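Local coordinates for protein F420-reducing hydrogenase, subunit beta (Methanothermobacter marburgensis, PDB 4OMF) that is the FAD-binding beta subunit of the F420-reducing hydrogenase, which also carries an iron-sulfur cluster, and probably passes electrons from hydrogen to coenzyme F420, at residues Leu3-Arg13 with Pro213-Asp224. Residues are numbered along the deposited sequence; the frame is centred on the assembly and turned at random. Where two conformers were deposited one is given.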
loop_
_atom_site.group_PDB
_atom_site.type_symbol
_atom_site.label_atom_id
_atom_site.label_comp_id
_atom_site.label_asym_id
_atom_site.label_seq_id
_atom_site.Cartn_x
_atom_site.Cartn_y
_atom_site.Cartn_z
ATOM N N LEU C 3 3.788 -28.165 31.915
ATOM C CA LEU C 3 2.394 -28.228 31.511
ATOM C C LEU C 3 1.661 -26.933 31.817
ATOM O O LEU C 3 0.465 -26.840 31.600
ATOM C CB LEU C 3 1.680 -29.402 32.197
ATOM C CG LEU C 3 2.000 -30.837 31.737
ATOM C CD1 LEU C 3 1.061 -31.836 32.400
ATOM C CD2 LEU C 3 1.918 -30.966 30.214
ATOM N N GLY C 4 2.380 -25.931 32.311
ATOM C CA GLY C 4 1.751 -24.683 32.677
ATOM C C GLY C 4 1.001 -24.821 33.990
ATOM O O GLY C 4 1.092 -25.842 34.671
ATOM N N THR C 5 0.263 -23.776 34.343
ATOM C CA THR C 5 -0.469 -23.729 35.592
ATOM C C THR C 5 -1.806 -24.416 35.381
ATOM O O THR C 5 -2.485 -24.142 34.383
ATOM C CB THR C 5 -0.663 -22.277 36.047
ATOM O OG1 THR C 5 0.625 -21.666 36.208
ATOM C CG2 THR C 5 -1.438 -22.208 37.357
ATOM N N TYR C 6 -2.173 -25.333 36.281
ATOM C CA TYR C 6 -3.483 -25.988 36.162
ATOM C C TYR C 6 -4.101 -26.361 37.506
ATOM O O TYR C 6 -3.424 -26.388 38.527
ATOM C CB TYR C 6 -3.388 -27.246 35.295
ATOM C CG TYR C 6 -2.412 -28.284 35.789
ATOM C CD1 TYR C 6 -1.111 -28.337 35.291
ATOM C CD2 TYR C 6 -2.790 -29.223 36.734
ATOM C CE1 TYR C 6 -0.210 -29.290 35.735
ATOM C CE2 TYR C 6 -1.885 -30.178 37.200
ATOM C CZ TYR C 6 -0.603 -30.203 36.690
ATOM O OH TYR C 6 0.287 -31.145 37.126
ATOM N N LYS C 7 -5.390 -26.673 37.483
ATOM C CA LYS C 7 -6.111 -27.032 38.702
ATOM C C LYS C 7 -6.302 -28.530 38.790
ATOM O O LYS C 7 -6.112 -29.141 39.845
ATOM C CB LYS C 7 -7.466 -26.318 38.750
ATOM C CG LYS C 7 -7.364 -24.816 39.011
ATOM C CD LYS C 7 -8.733 -24.146 39.059
ATOM C CE LYS C 7 -8.595 -22.632 39.145
ATOM N NZ LYS C 7 -7.993 -22.190 40.421
ATOM N N GLU C 8 -6.675 -29.136 37.669
ATOM C CA GLU C 8 -6.871 -30.582 37.636
ATOM C C GLU C 8 -6.635 -31.132 36.237
ATOM O O GLU C 8 -6.871 -30.439 35.258
ATOM C CB GLU C 8 -8.280 -30.942 38.110
ATOM C CG GLU C 8 -8.450 -32.439 38.356
ATOM C CD GLU C 8 -9.712 -32.773 39.124
ATOM O OE1 GLU C 8 -10.426 -31.832 39.525
ATOM O OE2 GLU C 8 -9.983 -33.978 39.328
ATOM N N ILE C 9 -6.146 -32.370 36.158
ATOM C CA ILE C 9 -6.008 -33.083 34.892
ATOM C C ILE C 9 -6.755 -34.412 34.976
ATOM O O ILE C 9 -6.526 -35.193 35.906
ATOM C CB ILE C 9 -4.534 -33.359 34.539
ATOM C CG1 ILE C 9 -3.746 -32.041 34.487
ATOM C CG2 ILE C 9 -4.448 -34.118 33.218
ATOM C CD1 ILE C 9 -2.277 -32.217 34.127
ATOM N N VAL C 10 -7.641 -34.656 34.008
ATOM C CA VAL C 10 -8.425 -35.881 33.951
ATOM C C VAL C 10 -8.430 -36.436 32.528
ATOM O O VAL C 10 -8.073 -35.733 31.570
ATOM C CB VAL C 10 -9.896 -35.653 34.395
ATOM C CG1 VAL C 10 -9.954 -35.223 35.878
ATOM C CG2 VAL C 10 -10.614 -34.629 33.477
ATOM N N SER C 11 -8.849 -37.691 32.401
ATOM C CA SER C 11 -9.194 -38.254 31.099
ATOM C C SER C 11 -10.717 -38.182 30.955
ATOM O O SER C 11 -11.432 -38.521 31.903
ATOM C CB SER C 11 -8.701 -39.706 30.977
ATOM O OG SER C 11 -8.674 -40.105 29.611
ATOM N N ALA C 12 -11.217 -37.726 29.803
ATOM C CA ALA C 12 -12.664 -37.540 29.672
ATOM C C ALA C 12 -13.197 -37.816 28.278
ATOM O O ALA C 12 -12.468 -37.781 27.273
ATOM C CB ALA C 12 -13.075 -36.110 30.116
ATOM N N ARG C 13 -14.497 -38.088 28.235
ATOM C CA ARG C 13 -15.196 -38.391 26.990
ATOM C C ARG C 13 -16.634 -37.886 27.083
ATOM O O ARG C 13 -17.282 -38.020 28.122
ATOM C CB ARG C 13 -15.155 -39.902 26.720
ATOM C CG ARG C 13 -15.937 -40.403 25.513
ATOM C CD ARG C 13 -15.552 -41.853 25.225
ATOM N NE ARG C 13 -16.364 -42.501 24.193
ATOM C CZ ARG C 13 -16.211 -42.332 22.881
ATOM N NH1 ARG C 13 -15.289 -41.506 22.404
ATOM N NH2 ARG C 13 -17.002 -42.990 22.045
ATOM N N PRO C 213 -6.432 -42.868 25.964
ATOM C CA PRO C 213 -6.724 -43.874 24.938
ATOM C C PRO C 213 -7.659 -43.331 23.860
ATOM O O PRO C 213 -8.217 -42.238 24.002
ATOM C CB PRO C 213 -7.381 -45.012 25.730
ATOM C CG PRO C 213 -7.949 -44.355 26.939
ATOM C CD PRO C 213 -7.057 -43.195 27.260
ATOM N N ASP C 214 -7.799 -44.084 22.776
ATOM C CA ASP C 214 -8.605 -43.655 21.637
ATOM C C ASP C 214 -10.045 -43.346 22.035
ATOM O O ASP C 214 -10.689 -44.131 22.724
ATOM C CB ASP C 214 -8.587 -44.726 20.543
ATOM C CG ASP C 214 -7.257 -44.784 19.810
ATOM O OD1 ASP C 214 -6.742 -43.710 19.437
ATOM O OD2 ASP C 214 -6.725 -45.898 19.622
ATOM N N GLY C 215 -10.539 -42.189 21.612
ATOM C CA GLY C 215 -11.916 -41.813 21.894
ATOM C C GLY C 215 -12.051 -41.092 23.218
ATOM O O GLY C 215 -13.158 -40.740 23.648
ATOM N N TRP C 216 -10.918 -40.879 23.874
ATOM C CA TRP C 216 -10.873 -40.136 25.131
ATOM C C TRP C 216 -9.917 -38.972 24.995
ATOM O O TRP C 216 -9.092 -38.932 24.064
ATOM C CB TRP C 216 -10.429 -41.031 26.286
ATOM C CG TRP C 216 -11.430 -42.061 26.673
ATOM C CD1 TRP C 216 -11.722 -43.215 26.003
ATOM C CD2 TRP C 216 -12.269 -42.041 27.833
ATOM N NE1 TRP C 216 -12.696 -43.915 26.675
ATOM C CE2 TRP C 216 -13.048 -43.217 27.803
ATOM C CE3 TRP C 216 -12.442 -41.140 28.894
ATOM C CZ2 TRP C 216 -13.982 -43.520 28.796
ATOM C CZ3 TRP C 216 -13.374 -41.444 29.881
ATOM C CH2 TRP C 216 -14.132 -42.626 29.820
ATOM N N SER C 217 -10.032 -38.019 25.912
ATOM C CA SER C 217 -9.202 -36.804 25.875
ATOM C C SER C 217 -8.568 -36.513 27.222
ATOM O O SER C 217 -9.177 -36.768 28.259
ATOM C CB SER C 217 -10.022 -35.582 25.476
ATOM O OG SER C 217 -10.484 -35.661 24.149
ATOM N N THR C 218 -7.374 -35.927 27.196
ATOM C CA THR C 218 -6.721 -35.434 28.404
ATOM C C THR C 218 -7.105 -33.970 28.593
ATOM O O THR C 218 -6.827 -33.126 27.733
ATOM C CB THR C 218 -5.201 -35.591 28.315
ATOM O OG1 THR C 218 -4.882 -36.969 28.057
ATOM C CG2 THR C 218 -4.538 -35.131 29.598
ATOM N N VAL C 219 -7.784 -33.690 29.707
ATOM C CA VAL C 219 -8.412 -32.386 29.941
ATOM C C VAL C 219 -7.767 -31.675 31.124
ATOM O O VAL C 219 -7.822 -32.153 32.253
ATOM C CB VAL C 219 -9.925 -32.534 30.232
ATOM C CG1 VAL C 219 -10.574 -31.170 30.455
ATOM C CG2 VAL C 219 -10.618 -33.273 29.099
ATOM N N ILE C 220 -7.179 -30.524 30.847
ATOM C CA ILE C 220 -6.470 -29.743 31.854
ATOM C C ILE C 220 -7.285 -28.493 32.167
ATOM O O ILE C 220 -7.430 -27.636 31.296
ATOM C CB ILE C 220 -5.084 -29.328 31.334
ATOM C CG1 ILE C 220 -4.217 -30.558 31.045
ATOM C CG2 ILE C 220 -4.393 -28.419 32.341
ATOM C CD1 ILE C 220 -2.966 -30.224 30.240
ATOM N N THR C 221 -7.848 -28.388 33.374
ATOM C CA THR C 221 -8.558 -27.156 33.733
ATOM C C THR C 221 -7.558 -26.189 34.356
ATOM O O THR C 221 -6.659 -26.608 35.076
ATOM C CB THR C 221 -9.747 -27.397 34.705
ATOM O OG1 THR C 221 -9.298 -28.119 35.844
ATOM C CG2 THR C 221 -10.843 -28.203 34.022
ATOM N N ARG C 222 -7.702 -24.897 34.067
ATOM C CA ARG C 222 -6.693 -23.929 34.468
ATOM C C ARG C 222 -7.254 -22.721 35.227
ATOM O O ARG C 222 -6.835 -22.445 36.356
ATOM C CB ARG C 222 -5.909 -23.436 33.233
ATOM C CG ARG C 222 -5.285 -24.542 32.375
ATOM C CD ARG C 222 -4.367 -23.967 31.275
ATOM N NE ARG C 222 -3.762 -25.024 30.452
ATOM C CZ ARG C 222 -2.636 -25.661 30.760
ATOM N NH1 ARG C 222 -1.964 -25.365 31.879
ATOM N NH2 ARG C 222 -2.173 -26.605 29.944
ATOM N N THR C 223 -8.172 -21.982 34.622
ATOM C CA THR C 223 -8.689 -20.767 35.256
ATOM C C THR C 223 -9.948 -21.092 36.056
ATOM O O THR C 223 -10.505 -22.179 35.908
ATOM C CB THR C 223 -9.030 -19.709 34.228
ATOM O OG1 THR C 223 -10.044 -20.241 33.367
ATOM C CG2 THR C 223 -7.808 -19.323 33.394
ATOM N N ASP C 224 -10.404 -20.160 36.896
ATOM C CA ASP C 224 -11.656 -20.365 37.628
ATOM C C ASP C 224 -12.812 -20.683 36.666
ATOM O O ASP C 224 -13.610 -21.589 36.923
ATOM C CB ASP C 224 -12.012 -19.136 38.485
ATOM C CG ASP C 224 -11.034 -18.911 39.640
ATOM O OD1 ASP C 224 -10.209 -19.808 39.923
ATOM O OD2 ASP C 224 -11.102 -17.832 40.276
HETATM O O HOH W 1 -9.442 -31.464 34.507
#
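The guanidinium of R222 lies with I220 CG2 over the centre of one face, 3.6 Å above the plane, while the carbonyls of L3 and T5 meet its edge. At the far end, R13 CB sits over one face of the W216 indole, a CH-pi contact 3.8 Å from the six-membered centroid, with A12 N at the ring edge. The Y6 ring has I9 CD1 over one face. R222 NH1 and NH2 both donate end-on to L3 O, and NH1 also reaches T5 O at 2.8 Å, from above that carbonyl's plane; NE and NH2 also bind S206 and V199 O. Between these ends, 8-13 and 217-221 pair as antiparallel neighbours within the central mixed sheet, V10 and V219 bonded N to O both ways, and S217 touches the FAD. I9 and I220 pack side by side on one face, V10 CG2 against V219 CB on the other. Replacing R222 by a leucine would probably leave the carbonyls of L3 and T5 without their donor and free the N-terminal loop to shift. With CG anti to the backbone N (chi1 175°), the extended R13 chain, in the conformer given, carries NH1 to a lone pair of G215 O in the type II turn 213-216. K7 NZ forms a salt bridge with D224 OD1, its hydrogen bond weak at 3.3 Å.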